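Local coordinates for sugar phosphate isomerase/epimerase (Parabacteroides distasonis, PDB 3L23), which binds a magnesium ion in a xylose isomerase-like TIM barrel and probably acts as an isomerase or epimerase on a sugar or sugar phosphate, at residues L17-L22 and E47-G52; S23-K28 and R283-G288; D216-V221 and S252-F257; H242-A247 and E275-P280. All coordinates share one frame; numbering follows the deposited sequence. Where two conformers were deposited one is given.

Contact 1. Residues L17-L22 and E47-G52; sequences LQIYSL and ELAGYG. With EDO (1,2-ethanediol), chain E.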
loop_
_atom_site.group_PDB
_atom_site.type_symbol
_atom_site.label_atom_id
_atom_site.label_comp_id
_atom_site.label_asym_id
_atom_site.label_seq_id
_atom_site.Cartn_x
_atom_site.Cartn_y
_atom_site.Cartn_z
ATOM N N LEU A 17 -9.044 3.924 -5.226
ATOM C CA LEU A 17 -9.523 2.915 -4.266
ATOM C C LEU A 17 -8.579 1.723 -4.170
ATOM O O LEU A 17 -8.224 1.114 -5.197
ATOM C CB LEU A 17 -10.898 2.360 -4.668
ATOM C CG LEU A 17 -11.665 1.411 -3.751
ATOM C CD1 LEU A 17 -11.928 1.992 -2.333
ATOM C CD2 LEU A 17 -12.997 0.925 -4.389
ATOM N N GLN A 18 -8.219 1.350 -2.943
ATOM C CA GLN A 18 -7.527 0.097 -2.705
ATOM C C GLN A 18 -8.641 -0.945 -2.617
ATOM O O GLN A 18 -9.486 -0.943 -1.699
ATOM C CB GLN A 18 -6.657 0.186 -1.450
ATOM C CG GLN A 18 -6.211 -1.107 -0.811
ATOM C CD GLN A 18 -5.640 -2.132 -1.762
ATOM O OE1 GLN A 18 -6.294 -3.122 -2.043
ATOM N NE2 GLN A 18 -4.401 -1.914 -2.244
ATOM N N ILE A 19 -8.671 -1.836 -3.597
ATOM C CA ILE A 19 -9.814 -2.737 -3.718
ATOM C C ILE A 19 -10.009 -3.740 -2.569
ATOM O O ILE A 19 -11.105 -4.318 -2.428
ATOM C CB ILE A 19 -9.808 -3.509 -5.069
ATOM C CG1 ILE A 19 -8.652 -4.505 -5.168
ATOM C CG2 ILE A 19 -9.775 -2.510 -6.249
ATOM C CD1 ILE A 19 -8.636 -5.336 -6.522
ATOM N N TYR A 20 -8.981 -3.971 -1.762
ATOM C CA TYR A 20 -9.150 -4.835 -0.591
ATOM C C TYR A 20 -10.249 -4.292 0.338
ATOM O O TYR A 20 -10.855 -5.027 1.071
ATOM C CB TYR A 20 -7.833 -4.903 0.182
ATOM C CG TYR A 20 -7.727 -5.968 1.241
ATOM C CD1 TYR A 20 -7.650 -7.301 0.903
ATOM C CD2 TYR A 20 -7.578 -5.625 2.565
ATOM C CE1 TYR A 20 -7.503 -8.278 1.884
ATOM C CE2 TYR A 20 -7.436 -6.578 3.546
ATOM C CZ TYR A 20 -7.391 -7.892 3.211
ATOM O OH TYR A 20 -7.219 -8.860 4.196
ATOM N N SER A 21 -10.512 -3.003 0.238
ATOM C CA SER A 21 -11.593 -2.355 0.979
ATOM C C SER A 21 -12.936 -3.027 0.772
ATOM O O SER A 21 -13.768 -3.012 1.661
ATOM C CB SER A 21 -11.731 -0.894 0.533
ATOM O OG SER A 21 -10.495 -0.198 0.738
ATOM N N LEU A 22 -13.149 -3.596 -0.404
ATOM C CA LEU A 22 -14.403 -4.266 -0.734
ATOM C C LEU A 22 -14.446 -5.747 -0.373
ATOM O O LEU A 22 -15.492 -6.371 -0.440
ATOM C CB LEU A 22 -14.652 -4.102 -2.231
ATOM C CG LEU A 22 -14.782 -2.657 -2.716
ATOM C CD1 LEU A 22 -14.731 -2.643 -4.246
ATOM C CD2 LEU A 22 -16.054 -2.049 -2.209
ATOM N N GLU A 47 -5.945 0.534 -6.878
ATOM C CA GLU A 47 -4.776 -0.173 -6.413
ATOM C C GLU A 47 -5.261 -1.578 -6.095
ATOM O O GLU A 47 -6.237 -1.763 -5.322
ATOM C CB GLU A 47 -4.202 0.470 -5.187
ATOM C CG GLU A 47 -2.916 -0.227 -4.681
ATOM C CD GLU A 47 -2.362 0.551 -3.519
ATOM O OE1 GLU A 47 -3.026 0.543 -2.450
ATOM O OE2 GLU A 47 -1.295 1.195 -3.689
ATOM N N LEU A 48 -4.604 -2.563 -6.714
ATOM C CA LEU A 48 -4.979 -3.966 -6.578
ATOM C C LEU A 48 -4.539 -4.562 -5.234
ATOM O O LEU A 48 -3.653 -4.029 -4.556
ATOM C CB LEU A 48 -4.346 -4.784 -7.703
ATOM C CG LEU A 48 -4.541 -4.320 -9.135
ATOM C CD1 LEU A 48 -3.762 -5.244 -10.097
ATOM C CD2 LEU A 48 -6.047 -4.259 -9.481
ATOM N N ALA A 49 -5.207 -5.647 -4.866
ATOM C CA ALA A 49 -4.769 -6.548 -3.825
ATOM C C ALA A 49 -5.101 -7.895 -4.362
ATOM O O ALA A 49 -5.929 -8.020 -5.284
ATOM C CB ALA A 49 -5.510 -6.317 -2.535
ATOM N N GLY A 50 -4.456 -8.924 -3.841
ATOM C CA GLY A 50 -4.840 -10.283 -4.232
ATOM C C GLY A 50 -4.258 -10.791 -5.540
ATOM O O GLY A 50 -4.734 -11.806 -6.079
ATOM N N TYR A 51 -3.243 -10.100 -6.060
ATOM C CA TYR A 51 -2.489 -10.635 -7.185
ATOM C C TYR A 51 -1.763 -11.940 -6.789
ATOM O O TYR A 51 -1.181 -12.043 -5.709
ATOM C CB TYR A 51 -1.459 -9.640 -7.718
ATOM C CG TYR A 51 -0.401 -10.332 -8.564
ATOM C CD1 TYR A 51 -0.625 -10.600 -9.911
ATOM C CD2 TYR A 51 0.807 -10.766 -8.000
ATOM C CE1 TYR A 51 0.318 -11.288 -10.678
ATOM C CE2 TYR A 51 1.762 -11.437 -8.766
ATOM C CZ TYR A 51 1.509 -11.683 -10.098
ATOM O OH TYR A 51 2.419 -12.344 -10.885
ATOM N N GLY A 52 -1.799 -12.929 -7.662
ATOM C CA GLY A 52 -0.948 -14.091 -7.519
ATOM C C GLY A 52 -0.994 -14.953 -8.761
ATOM O O GLY A 52 -2.062 -15.224 -9.257
HETATM C C1 EDO E . 4.219 -15.074 -7.985
HETATM O O1 EDO E . 4.613 -14.291 -9.103
HETATM C C2 EDO E . 2.894 -14.510 -7.518
HETATM O O2 EDO E . 2.121 -15.475 -6.809
#
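Q18 and E47 lie on the same face of two parallel strands, and their side chains meet at a slant, amide and carboxylate planes 34° apart. Each CG stands anti to its backbone N, but the Q18 chain then bends at chi2 (48°) while E47 runs on extended, which brings amide and carboxylate together. NE2 of Q18 donates to OE1 of E47 at 2.8 Å, reaching the anti side of the carboxylate, and also to the backbone O of L48 at 3.2 Å, lying well above that carbonyl plane. OE1 of Q18 takes the N-H of Y20 in plane on a lone pair (2.8 Å) and touches CB of A49 at 3.3 Å. The amide is thus gripped at both ends and held against rotation. E47 N to L17 O and I19 N to E47 O link the strands. I19 brings CD1 to 4.1 Å from CD2 of L48, and CB of Y20 rests on CB of A49. The carboxylate of E47 also holds NE2 of the magnesium ligand H242 and OG of S77, making it a second-shell group. The pair closes the beta-alpha-beta unit 16-18, 31-40, 45-52, with strand 74-79 beyond E47 and strand 272-274 beyond Q18.

Contact 2. Residues S23-K28 and R283-G288; sequences SQELYK and RTQFAG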
loop_
_atom_site.group_PDB
_atom_site.type_symbol
_atom_site.label_atom_id
_atom_site.label_comp_id
_atom_site.label_asym_id
_atom_site.label_seq_id
_atom_site.Cartn_x
_atom_site.Cartn_y
_atom_site.Cartn_z
ATOM N N SER A 23 -13.285 -6.310 -0.010
ATOM C CA SER A 23 -13.193 -7.698 0.389
ATOM C C SER A 23 -13.810 -8.592 -0.713
ATOM O O SER A 23 -13.701 -8.300 -1.938
ATOM C CB SER A 23 -13.822 -7.886 1.785
ATOM O OG SER A 23 -13.694 -9.249 2.242
ATOM N N GLN A 24 -14.463 -9.663 -0.315
ATOM C CA GLN A 24 -15.042 -10.545 -1.312
ATOM C C GLN A 24 -16.313 -10.008 -1.945
ATOM O O GLN A 24 -16.780 -10.599 -2.917
ATOM C CB GLN A 24 -15.224 -11.962 -0.732
ATOM C CG GLN A 24 -13.846 -12.639 -0.410
ATOM C CD GLN A 24 -12.862 -12.695 -1.616
ATOM O OE1 GLN A 24 -13.120 -13.386 -2.605
ATOM N NE2 GLN A 24 -11.731 -11.977 -1.514
ATOM N N GLU A 25 -16.823 -8.852 -1.497
ATOM C CA GLU A 25 -17.997 -8.246 -2.150
ATOM C C GLU A 25 -17.729 -7.891 -3.627
ATOM O O GLU A 25 -18.619 -8.000 -4.479
ATOM C CB GLU A 25 -18.489 -7.024 -1.374
ATOM C CG GLU A 25 -18.941 -7.344 0.059
ATOM C CD GLU A 25 -19.302 -6.090 0.852
ATOM O OE1 GLU A 25 -19.758 -5.083 0.225
ATOM O OE2 GLU A 25 -19.188 -6.174 2.112
ATOM N N LEU A 26 -16.497 -7.502 -3.927
ATOM C CA LEU A 26 -16.095 -7.239 -5.302
ATOM C C LEU A 26 -16.243 -8.477 -6.189
ATOM O O LEU A 26 -16.536 -8.351 -7.373
ATOM C CB LEU A 26 -14.669 -6.723 -5.355
ATOM C CG LEU A 26 -14.106 -6.351 -6.752
ATOM C CD1 LEU A 26 -14.998 -5.344 -7.456
ATOM C CD2 LEU A 26 -12.620 -5.895 -6.621
ATOM N N TYR A 27 -16.039 -9.670 -5.642
ATOM C CA TYR A 27 -16.045 -10.881 -6.437
ATOM C C TYR A 27 -17.336 -11.696 -6.350
ATOM O O TYR A 27 -17.471 -12.725 -7.027
ATOM C CB TYR A 27 -14.823 -11.742 -6.067
ATOM C CG TYR A 27 -13.532 -11.030 -6.316
ATOM C CD1 TYR A 27 -12.963 -10.992 -7.587
ATOM C CD2 TYR A 27 -12.877 -10.360 -5.288
ATOM C CE1 TYR A 27 -11.770 -10.317 -7.822
ATOM C CE2 TYR A 27 -11.706 -9.647 -5.520
ATOM C CZ TYR A 27 -11.148 -9.642 -6.782
ATOM O OH TYR A 27 -9.975 -8.953 -6.970
ATOM N N LYS A 28 -18.304 -11.226 -5.557
ATOM C CA LYS A 28 -19.599 -11.889 -5.424
ATOM C C LYS A 28 -20.572 -11.401 -6.486
ATOM O O LYS A 28 -20.805 -10.213 -6.618
ATOM C CB LYS A 28 -20.187 -11.638 -4.031
ATOM C CG LYS A 28 -21.614 -12.127 -3.860
ATOM N N ARG A 283 -22.618 -3.046 8.562
ATOM C CA ARG A 283 -22.842 -2.551 7.225
ATOM C C ARG A 283 -21.907 -3.261 6.234
ATOM O O ARG A 283 -20.856 -3.792 6.618
ATOM C CB ARG A 283 -22.618 -1.055 7.162
ATOM C CG ARG A 283 -23.507 -0.177 8.053
ATOM C CD ARG A 283 -23.110 1.268 7.949
ATOM N NE ARG A 283 -23.483 1.835 6.657
ATOM C CZ ARG A 283 -22.966 2.921 6.098
ATOM N NH1 ARG A 283 -21.956 3.589 6.636
ATOM N NH2 ARG A 283 -23.414 3.311 4.936
ATOM N N THR A 284 -22.277 -3.229 4.959
ATOM C CA THR A 284 -21.403 -3.770 3.911
ATOM C C THR A 284 -20.220 -2.867 3.611
ATOM O O THR A 284 -20.231 -1.680 3.898
ATOM C CB THR A 284 -22.158 -3.979 2.576
ATOM O OG1 THR A 284 -22.560 -2.708 2.008
ATOM C CG2 THR A 284 -23.331 -4.940 2.788
ATOM N N GLN A 285 -19.175 -3.442 3.030
ATOM C CA GLN A 285 -18.038 -2.656 2.575
ATOM C C GLN A 285 -18.428 -1.695 1.449
ATOM O O GLN A 285 -17.956 -0.552 1.405
ATOM C CB GLN A 285 -16.900 -3.560 2.099
ATOM C CG GLN A 285 -16.318 -4.521 3.149
ATOM C CD GLN A 285 -15.883 -3.800 4.405
ATOM O OE1 GLN A 285 -16.488 -4.007 5.440
ATOM N NE2 GLN A 285 -14.828 -2.989 4.328
ATOM N N PHE A 286 -19.307 -2.132 0.531
ATOM C CA PHE A 286 -19.737 -1.227 -0.558
ATOM C C PHE A 286 -20.402 0.032 0.023
ATOM O O PHE A 286 -20.171 1.125 -0.479
ATOM C CB PHE A 286 -20.637 -1.906 -1.592
ATOM C CG PHE A 286 -19.897 -2.398 -2.823
ATOM C CD1 PHE A 286 -19.704 -1.560 -3.926
ATOM C CD2 PHE A 286 -19.426 -3.702 -2.893
ATOM C CE1 PHE A 286 -19.041 -2.022 -5.062
ATOM C CE2 PHE A 286 -18.761 -4.153 -4.031
ATOM C CZ PHE A 286 -18.585 -3.284 -5.119
ATOM N N ALA A 287 -21.221 -0.141 1.061
ATOM C CA ALA A 287 -21.918 0.977 1.694
ATOM C C ALA A 287 -20.894 1.944 2.311
ATOM O O ALA A 287 -20.968 3.152 2.117
ATOM C CB ALA A 287 -22.962 0.462 2.726
ATOM N N GLY A 288 -19.929 1.423 3.055
ATOM C CA GLY A 288 -18.924 2.274 3.671
ATOM C C GLY A 288 -18.021 2.941 2.654
ATOM O O GLY A 288 -17.647 4.095 2.823
#
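E25, in the loop after strand 16-18, turns its carboxylate onto the N-terminus of helix 285-298, the last helix of the TIM barrel. T284 is the N-cap of that helix: its OG1 accepts from A287 N at 3.0 Å, and its CB lies beside OE1 of E25. Next, Q285 gives its backbone N to OE2 of E25 at 2.9 Å on the syn side. Its own side chain crosses the glutamate at about a right angle, the two planes 73° apart, and its amide bonds to S21, E277 and M279. F286 N then donates to OE1 of E25 at 3.0 Å, so both oxygens are used by N-H groups of the first helical turn, and the helix end would probably stabilise the negative charge. An alanine in place of E25 would probably leave the N-H groups of Q285 and F286 without these acceptors and open a gap beside the F286 ring. That ring presents its edge to the loop, with CD2 3.4 Å from OE1 of E25 and CE2 4.0 Å from the backbone N of L26.

Contact 3. Residues D216-V221 and S252-F257; sequences DVYWTV and SGMMNF. With MG (magnesium ion), chain B.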
loop_
_atom_site.group_PDB
_atom_site.type_symbol
_atom_site.label_atom_id
_atom_site.label_comp_id
_atom_site.label_asym_id
_atom_site.label_seq_id
_atom_site.Cartn_x
_atom_site.Cartn_y
_atom_site.Cartn_z
ATOM N N ASP A 216 0.581 5.187 4.771
ATOM C CA ASP A 216 -0.810 5.004 5.198
ATOM C C ASP A 216 -1.014 5.937 6.369
ATOM O O ASP A 216 -0.460 5.728 7.460
ATOM C CB ASP A 216 -1.092 3.562 5.544
ATOM C CG ASP A 216 -2.542 3.300 5.881
ATOM O OD1 ASP A 216 -3.060 3.991 6.762
ATOM O OD2 ASP A 216 -3.115 2.344 5.318
ATOM N N VAL A 217 -1.836 6.955 6.142
ATOM C CA VAL A 217 -1.941 8.009 7.159
ATOM C C VAL A 217 -2.562 7.500 8.458
ATOM O O VAL A 217 -2.215 8.005 9.533
ATOM C CB VAL A 217 -2.667 9.283 6.620
ATOM C CG1 VAL A 217 -1.887 9.859 5.462
ATOM C CG2 VAL A 217 -4.130 9.013 6.210
ATOM N N TYR A 218 -3.547 6.587 8.376
ATOM C CA TYR A 218 -4.203 6.061 9.561
ATOM C C TYR A 218 -3.219 5.224 10.393
ATOM O O TYR A 218 -3.118 5.376 11.633
ATOM C CB TYR A 218 -5.389 5.175 9.188
ATOM C CG TYR A 218 -6.001 4.395 10.333
ATOM C CD1 TYR A 218 -6.874 4.979 11.262
ATOM C CD2 TYR A 218 -5.709 3.021 10.534
ATOM C CE1 TYR A 218 -7.454 4.237 12.264
ATOM C CE2 TYR A 218 -6.267 2.318 11.507
ATOM C CZ TYR A 218 -7.144 2.905 12.408
ATOM O OH TYR A 218 -7.725 2.213 13.417
ATOM N N TRP A 219 -2.529 4.296 9.726
ATOM C CA TRP A 219 -1.647 3.436 10.482
ATOM C C TRP A 219 -0.465 4.199 11.049
ATOM O O TRP A 219 0.111 3.795 12.051
ATOM C CB TRP A 219 -1.207 2.209 9.669
ATOM C CG TRP A 219 -2.330 1.225 9.563
ATOM C CD1 TRP A 219 -3.095 0.981 8.478
ATOM C CD2 TRP A 219 -2.841 0.392 10.615
ATOM N NE1 TRP A 219 -4.054 0.071 8.775
ATOM C CE2 TRP A 219 -3.907 -0.338 10.077
ATOM C CE3 TRP A 219 -2.487 0.190 11.945
ATOM C CZ2 TRP A 219 -4.646 -1.244 10.822
ATOM C CZ3 TRP A 219 -3.191 -0.736 12.698
ATOM C CH2 TRP A 219 -4.293 -1.429 12.140
ATOM N N THR A 220 -0.091 5.306 10.438
ATOM C CA THR A 220 0.947 6.221 10.992
ATOM C C THR A 220 0.494 6.802 12.324
ATOM O O THR A 220 1.206 6.725 13.357
ATOM C CB THR A 220 1.361 7.334 9.970
ATOM O OG1 THR A 220 1.781 6.690 8.763
ATOM C CG2 THR A 220 2.522 8.197 10.519
ATOM N N VAL A 221 -0.744 7.293 12.348
ATOM C CA VAL A 221 -1.327 7.765 13.590
ATOM C C VAL A 221 -1.439 6.637 14.647
ATOM O O VAL A 221 -1.154 6.853 15.830
ATOM C CB VAL A 221 -2.683 8.477 13.315
ATOM C CG1 VAL A 221 -3.419 8.857 14.629
ATOM C CG2 VAL A 221 -2.459 9.732 12.368
ATOM N N SER A 252 -14.706 9.413 13.253
ATOM C CA SER A 252 -13.964 9.135 14.477
ATOM C C SER A 252 -13.358 10.433 14.946
ATOM O O SER A 252 -13.424 11.451 14.247
ATOM C CB SER A 252 -12.840 8.138 14.204
ATOM O OG SER A 252 -11.740 8.776 13.638
ATOM N N GLY A 253 -12.727 10.399 16.110
ATOM C CA GLY A 253 -11.987 11.547 16.616
ATOM C C GLY A 253 -10.550 11.644 16.174
ATOM O O GLY A 253 -9.830 12.542 16.593
HETATM N N MSE A 254 -10.137 10.722 15.304
HETATM C CA MSE A 254 -8.818 10.555 14.790
HETATM C C MSE A 254 -8.841 11.169 13.353
HETATM O O MSE A 254 -9.912 11.203 12.703
HETATM C CB MSE A 254 -8.508 9.022 14.773
HETATM C CG MSE A 254 -9.384 8.131 15.783
HETATM SE SE MSE A 254 -9.176 6.231 15.765
HETATM C CE MSE A 254 -7.367 6.269 16.643
HETATM N N MSE A 255 -7.719 11.609 12.859
HETATM C CA MSE A 255 -7.507 12.054 11.505
HETATM C C MSE A 255 -7.952 13.504 11.254
HETATM O O MSE A 255 -9.125 13.900 11.438
HETATM C CB MSE A 255 -8.134 11.125 10.444
HETATM C CG MSE A 255 -7.930 9.630 10.691
HETATM SE SE MSE A 255 -6.173 9.154 11.249
HETATM C CE MSE A 255 -5.344 9.796 9.674
ATOM N N ASN A 256 -6.950 14.263 10.871
ATOM C CA ASN A 256 -7.143 15.611 10.380
ATOM C C ASN A 256 -6.949 15.564 8.854
ATOM O O ASN A 256 -5.854 15.836 8.329
ATOM C CB ASN A 256 -6.155 16.587 11.008
ATOM C CG ASN A 256 -6.473 18.040 10.632
ATOM O OD1 ASN A 256 -7.210 18.296 9.686
ATOM N ND2 ASN A 256 -5.973 18.977 11.415
ATOM N N PHE A 257 -8.004 15.213 8.142
ATOM C CA PHE A 257 -7.887 15.123 6.676
ATOM C C PHE A 257 -7.630 16.489 5.990
ATOM O O PHE A 257 -6.909 16.524 4.987
ATOM C CB PHE A 257 -9.083 14.397 6.079
ATOM C CG PHE A 257 -9.131 12.956 6.436
ATOM C CD1 PHE A 257 -8.077 12.103 6.100
ATOM C CD2 PHE A 257 -10.208 12.453 7.150
ATOM C CE1 PHE A 257 -8.162 10.747 6.450
ATOM C CE2 PHE A 257 -10.281 11.124 7.510
ATOM C CZ PHE A 257 -9.278 10.280 7.142
HETATM MG MG MG B . -3.232 0.870 3.992
HETATM O O HOH W 1 -3.292 -0.472 5.644
HETATM O O HOH W 2 -3.391 -1.220 2.894
#
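M255, a selenomethionine, folds its side chain against the short helix 217-222. With chi2 at -43° and chi3 at -61° the chain is doubly bent, bringing its end to the helix: CE sits 3.6 Å from the backbone O of V217 and 3.8 Å from CG2 of the same residue, while SE approaches CG2 of V221 at 3.9 Å. The V221 and M255 side chains run alongside one another, pointing opposite ways, whereas V217 meets M255 at a slant. CD1 of Y218 lies 4.2 Å from SE of M255. F257 supports M255 from within its own segment, one ring face lying under CB of M255, and turns an edge to CG2 of V217. Behind this apolar layer, OG of S252 accepts from M254 N in an ST turn and bonds to D245. On the helix side D216 is the N-cap: OD1 takes W219 N at 3.0 Å from above the carboxylate plane, while OD2 binds magnesium at 2.0 Å. Y218 OH bonds to NE of R246 in the conformer given, and its ring makes a cation-pi contact with K244. The capping bond to OD1 probably helps hold the carboxylate so that OD2 faces the metal. H165, H242 and E275 complete the protein ligands of the magnesium site, at the C-terminal ends of the barrel strands, as expected of a TIM barrel.

Contact 4. Residues H242-A247 and E275-P280; sequences HIKDRA and ELEQMP. With MG (magnesium ion), chain B.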
loop_
_atom_site.group_PDB
_atom_site.type_symbol
_atom_site.label_atom_id
_atom_site.label_comp_id
_atom_site.label_asym_id
_atom_site.label_seq_id
_atom_site.Cartn_x
_atom_site.Cartn_y
_atom_site.Cartn_z
ATOM N N HIS A 242 -2.103 6.267 1.406
ATOM C CA HIS A 242 -3.388 5.675 1.730
ATOM C C HIS A 242 -4.134 6.636 2.627
ATOM O O HIS A 242 -3.594 7.100 3.642
ATOM C CB HIS A 242 -3.249 4.335 2.444
ATOM C CG HIS A 242 -3.128 3.176 1.512
ATOM N ND1 HIS A 242 -3.236 1.866 1.955
ATOM C CD2 HIS A 242 -2.885 3.119 0.185
ATOM C CE1 HIS A 242 -3.111 1.067 0.904
ATOM N NE2 HIS A 242 -2.895 1.799 -0.174
ATOM N N ILE A 243 -5.362 6.966 2.212
ATOM C CA ILE A 243 -6.278 7.815 2.968
ATOM C C ILE A 243 -7.288 6.876 3.619
ATOM O O ILE A 243 -8.039 6.148 2.947
ATOM C CB ILE A 243 -6.978 8.857 2.044
ATOM C CG1 ILE A 243 -5.982 9.798 1.334
ATOM C CG2 ILE A 243 -8.039 9.709 2.775
ATOM C CD1 ILE A 243 -5.071 10.629 2.225
ATOM N N LYS A 244 -7.255 6.855 4.953
ATOM C CA LYS A 244 -7.941 5.862 5.755
ATOM C C LYS A 244 -8.286 6.467 7.100
ATOM O O LYS A 244 -7.527 7.326 7.579
ATOM C CB LYS A 244 -7.015 4.665 5.986
ATOM C CG LYS A 244 -7.661 3.513 6.634
ATOM C CD LYS A 244 -6.754 2.313 6.853
ATOM C CE LYS A 244 -7.536 1.205 7.523
ATOM N NZ LYS A 244 -8.195 1.592 8.837
ATOM N N ASP A 245 -9.379 6.003 7.711
ATOM C CA ASP A 245 -9.821 6.414 9.056
ATOM C C ASP A 245 -10.067 5.089 9.806
ATOM O O ASP A 245 -9.729 4.016 9.286
ATOM C CB ASP A 245 -11.092 7.296 8.939
ATOM C CG ASP A 245 -11.314 8.227 10.128
ATOM O OD1 ASP A 245 -10.927 7.910 11.288
ATOM O OD2 ASP A 245 -11.975 9.285 9.915
ATOM N N ARG A 246 -10.625 5.146 11.009
ATOM C CA ARG A 246 -11.038 3.935 11.723
ATOM C C ARG A 246 -12.054 3.158 10.890
ATOM O O ARG A 246 -11.966 1.911 10.751
ATOM C CB ARG A 246 -11.616 4.315 13.068
ATOM C CG ARG A 246 -12.271 3.211 13.877
ATOM C CD ARG A 246 -11.429 1.990 14.085
ATOM N NE ARG A 246 -10.146 2.250 14.740
ATOM C CZ ARG A 246 -9.912 2.270 16.051
ATOM N NH1 ARG A 246 -10.869 2.112 16.949
ATOM N NH2 ARG A 246 -8.668 2.473 16.458
ATOM N N ALA A 247 -13.015 3.904 10.335
ATOM C CA ALA A 247 -14.045 3.350 9.444
ATOM C C ALA A 247 -14.424 4.416 8.426
ATOM O O ALA A 247 -13.561 4.872 7.707
ATOM C CB ALA A 247 -15.256 2.858 10.237
ATOM N N GLU A 275 -8.842 3.605 1.590
ATOM C CA GLU A 275 -8.872 2.301 2.202
ATOM C C GLU A 275 -9.888 2.246 3.323
ATOM O O GLU A 275 -10.053 3.225 4.075
ATOM C CB GLU A 275 -7.492 1.944 2.731
ATOM C CG GLU A 275 -7.501 0.571 3.351
ATOM C CD GLU A 275 -6.129 0.065 3.682
ATOM O OE1 GLU A 275 -5.220 0.858 3.905
ATOM O OE2 GLU A 275 -5.964 -1.164 3.744
ATOM N N LEU A 276 -10.592 1.114 3.424
ATOM C CA LEU A 276 -11.597 0.898 4.463
ATOM C C LEU A 276 -11.452 -0.521 4.994
ATOM O O LEU A 276 -11.522 -1.466 4.219
ATOM C CB LEU A 276 -13.003 1.118 3.875
ATOM C CG LEU A 276 -14.176 0.969 4.806
ATOM C CD1 LEU A 276 -14.141 2.117 5.811
ATOM C CD2 LEU A 276 -15.502 0.849 4.036
ATOM N N GLU A 277 -11.227 -0.692 6.288
ATOM C CA GLU A 277 -11.158 -2.050 6.825
ATOM C C GLU A 277 -12.575 -2.537 7.136
ATOM O O GLU A 277 -13.550 -1.850 6.818
ATOM C CB GLU A 277 -10.096 -2.197 7.960
ATOM C CG GLU A 277 -10.280 -1.545 9.278
ATOM C CD GLU A 277 -8.964 -1.682 10.076
ATOM O OE1 GLU A 277 -8.574 -2.826 10.407
ATOM O OE2 GLU A 277 -8.291 -0.658 10.296
ATOM N N GLN A 278 -12.708 -3.752 7.659
ATOM C CA GLN A 278 -13.996 -4.336 7.928
ATOM C C GLN A 278 -14.894 -3.402 8.722
ATOM O O GLN A 278 -14.503 -2.880 9.759
ATOM C CB GLN A 278 -13.794 -5.627 8.709
ATOM C CG GLN A 278 -15.044 -6.235 9.233
ATOM C CD GLN A 278 -16.004 -6.634 8.158
ATOM O OE1 GLN A 278 -15.618 -7.297 7.191
ATOM N NE2 GLN A 278 -17.291 -6.277 8.336
HETATM N N MSE A 279 -16.086 -3.158 8.206
HETATM C CA MSE A 279 -17.025 -2.287 8.915
HETATM C C MSE A 279 -17.350 -2.869 10.291
HETATM O O MSE A 279 -17.633 -4.062 10.421
HETATM C CB MSE A 279 -18.274 -2.051 8.067
HETATM C CG MSE A 279 -18.044 -1.162 6.842
HETATM SE SE MSE A 279 -17.619 0.660 7.222
HETATM C CE MSE A 279 -19.435 1.283 7.548
ATOM N N PRO A 280 -17.277 -2.038 11.340
ATOM C CA PRO A 280 -17.547 -2.523 12.689
ATOM C C PRO A 280 -19.013 -2.572 13.083
ATOM O O PRO A 280 -19.345 -3.134 14.143
ATOM C CB PRO A 280 -16.851 -1.470 13.564
ATOM C CG PRO A 280 -17.041 -0.212 12.845
ATOM C CD PRO A 280 -16.943 -0.595 11.335
HETATM MG MG MG B . -3.232 0.870 3.992
HETATM O O HOH W 3 -10.933 1.772 7.889
HETATM O O HOH W 4 -11.146 4.098 6.383
HETATM O O HOH W 5 -13.512 -0.371 11.218
HETATM O O HOH W 2 -3.391 -1.220 2.894
HETATM O O HOH W 1 -3.292 -0.472 5.644
#
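The H242 imidazole and the E275 carboxylate stand almost perpendicular, their planes 86° apart, round one magnesium ion. Water 2, also on the metal, lies at the ring edge in plane and donates to OE2 of E275. Magnesium is bound by ND1 of H242 at 2.3 Å and by OE1 of E275 at 2.0 Å; the two ligand atoms are not hydrogen-bonded. H165 and D216 supply the other protein ligands. E275 N bonds to I243 O, continuing the pairing of strands 238-243 and 272-274. K244 runs extended, its CD 3.6 Å from OE1 of E275. It then bends at chi4 (-56°), and K244 NZ forms a 2.7 Å salt bridge to OE2 of E277 in the conformer given. NZ also donates to D245 O and to water 3, which accepts from E277 N as well. A methionine in place of K244 would probably leave the E277 carboxylate without its charge partner and D245 O without this donor. Three bonds thus fix the ammonium beside the metal site, while magnesium and water 2 engage the E275 carboxylate.

Contacts 1 and 4 join parallel barrel strands near their C-terminal ends, contact 1 the more buried. Polar groups dominate both, and a second-shell hydrogen bond joins the one to the metal ligands of the other. Contact 3 shares the magnesium and waters 1 and 2 with contact 4, yet its side-chain contacts are apolar and no polar bond joins its two segments. Contact 2 lies farthest from the chain centre, partly buried, and pairs a carboxylate with a helix end rather than a metal. Through Q285 it is tied inward to both contact 1 and contact 4, whereas contacts 2 and 3 do not touch.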